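Local coordinates for mRNA export protein (Chaetomium thermophilum, PDB 4WPM) that is probably involved in exporting mRNA from the nucleus to the cytoplasm, this chain being the RNA recognition motif domain of the longer export factor, at residues V21-G26 against G64-L69. Sequence-based numbering, arbitrary orientation.
Sequences VIKILG and GDYVWL
Lys23 runs between the rings of Tyr66 and Trp68. Its CB is 4.2 Å from Tyr66 CD1. CG lies over the six-membered ring of Trp68, toward the rim, and CD is 3.6 Å from Trp68 CH2. The chain then bends at chi3 (60°), which carries CE over the centre of the Tyr66 ring, 3.7 Å from Tyr66 CD1. NZ stays above that face in a cation-pi contact, 4.0 Å from Tyr66 CZ, and has a weak, long ion pair with Glu99. Leu25 CD1 lies over the opposite face of Tyr66, offset toward the rim, so the phenol ring has the Lys23 CE and ammonium on one side and a leucine methyl on the other. An alanine in place of Tyr66 would probably leave the Lys23 ammonium without its cation-pi partner and open a gap beside Leu25. Val21 CG1 meets the edge of Trp68. These strands, 20-25 and 66-71, are neighbours in the antiparallel sheet of the RNA recognition motif, where they normally form the central pair. Two backbone hydrogen bonds join Ile22 to Leu69, and two join Ile24 to Val67. On the other face of the sheet, Ile24 CD1 reaches Leu69 CD1 at 3.4 Å, under helix 40-51. Past the strand ends, one water bridges Gly26 N and Asp65 O. Asp65 OD2 accepts a hydrogen bond from the backbone N of Glu96 in the second subunit.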
# COMPACT_ATOMS: atom_id res chain seq x y z
N VAL A 21 -2.98 14.89 5.30
CA VAL A 21 -2.44 13.89 4.39
C VAL A 21 -3.47 12.79 4.14
O VAL A 21 -4.04 12.24 5.08
CB VAL A 21 -1.14 13.27 4.94
CG1 VAL A 21 -0.60 12.21 3.98
CG2 VAL A 21 -0.09 14.34 5.18
N ILE A 22 -3.69 12.48 2.86
CA ILE A 22 -4.61 11.42 2.47
C ILE A 22 -3.87 10.31 1.74
O ILE A 22 -3.05 10.57 0.86
CB ILE A 22 -5.74 11.96 1.56
CG1 ILE A 22 -6.53 13.06 2.26
CG2 ILE A 22 -6.66 10.83 1.10
CD1 ILE A 22 -7.28 12.60 3.50
N LYS A 23 -4.16 9.07 2.12
CA LYS A 23 -3.61 7.89 1.45
C LYS A 23 -4.70 7.18 0.65
O LYS A 23 -5.79 6.91 1.18
CB LYS A 23 -2.99 6.93 2.47
CG LYS A 23 -1.76 7.49 3.17
CD LYS A 23 -1.13 6.49 4.14
CE LYS A 23 -0.68 5.21 3.46
NZ LYS A 23 -0.03 4.27 4.43
N ILE A 24 -4.41 6.89 -0.61
CA ILE A 24 -5.35 6.22 -1.50
C ILE A 24 -4.78 4.89 -1.99
O ILE A 24 -3.66 4.84 -2.50
CB ILE A 24 -5.71 7.10 -2.71
CG1 ILE A 24 -6.27 8.45 -2.24
CG2 ILE A 24 -6.72 6.39 -3.61
CD1 ILE A 24 -6.42 9.47 -3.35
N LEU A 25 -5.58 3.83 -1.86
CA LEU A 25 -5.18 2.50 -2.28
C LEU A 25 -6.13 1.96 -3.34
O LEU A 25 -7.34 2.20 -3.27
CB LEU A 25 -5.16 1.55 -1.07
CG LEU A 25 -4.53 0.17 -1.26
CD1 LEU A 25 -3.07 0.26 -1.68
CD2 LEU A 25 -4.67 -0.63 0.03
N GLY A 26 -5.59 1.24 -4.32
CA GLY A 26 -6.40 0.58 -5.33
C GLY A 26 -6.17 1.07 -6.75
O GLY A 26 -6.76 0.54 -7.69
N GLY A 64 4.78 3.35 -3.99
CA GLY A 64 4.34 1.98 -3.81
C GLY A 64 2.97 1.79 -4.44
O GLY A 64 2.74 2.22 -5.57
N ASP A 65 2.07 1.15 -3.70
CA ASP A 65 0.71 0.93 -4.18
C ASP A 65 -0.20 2.10 -3.80
O ASP A 65 -1.37 2.14 -4.18
CB ASP A 65 0.13 -0.37 -3.60
CG ASP A 65 0.97 -1.58 -3.96
OD1 ASP A 65 1.81 -1.48 -4.87
OD2 ASP A 65 0.77 -2.64 -3.33
N TYR A 66 0.35 3.06 -3.05
CA TYR A 66 -0.44 4.16 -2.52
C TYR A 66 -0.31 5.44 -3.34
O TYR A 66 0.72 5.69 -3.98
CB TYR A 66 -0.03 4.46 -1.08
CG TYR A 66 -0.51 3.45 -0.07
CD1 TYR A 66 -1.82 3.49 0.40
CD2 TYR A 66 0.34 2.47 0.43
CE1 TYR A 66 -2.27 2.57 1.33
CE2 TYR A 66 -0.10 1.55 1.36
CZ TYR A 66 -1.41 1.61 1.81
OH TYR A 66 -1.85 0.69 2.73
N VAL A 67 -1.37 6.24 -3.31
CA VAL A 67 -1.33 7.61 -3.80
C VAL A 67 -1.47 8.55 -2.60
O VAL A 67 -2.41 8.43 -1.81
CB VAL A 67 -2.45 7.90 -4.82
CG1 VAL A 67 -2.48 9.38 -5.20
CG2 VAL A 67 -2.28 7.04 -6.06
N TRP A 68 -0.52 9.48 -2.47
CA TRP A 68 -0.51 10.42 -1.36
C TRP A 68 -1.00 11.78 -1.82
O TRP A 68 -0.61 12.24 -2.89
CB TRP A 68 0.90 10.54 -0.77
CG TRP A 68 1.45 9.25 -0.24
CD1 TRP A 68 1.89 8.18 -0.96
CD2 TRP A 68 1.64 8.90 1.14
NE1 TRP A 68 2.33 7.19 -0.12
CE2 TRP A 68 2.19 7.61 1.18
CE3 TRP A 68 1.40 9.57 2.35
CZ2 TRP A 68 2.50 6.96 2.37
CZ3 TRP A 68 1.71 8.92 3.53
CH2 TRP A 68 2.25 7.63 3.54
N LEU A 69 -1.87 12.40 -1.03
CA LEU A 69 -2.37 13.74 -1.34
C LEU A 69 -2.31 14.63 -0.12
O LEU A 69 -2.66 14.22 0.99
CB LEU A 69 -3.81 13.67 -1.86
CG LEU A 69 -4.04 12.88 -3.14
CD1 LEU A 69 -5.53 12.76 -3.43
CD2 LEU A 69 -3.32 13.53 -4.30
O HOH W 1 -3.12 0.35 -5.31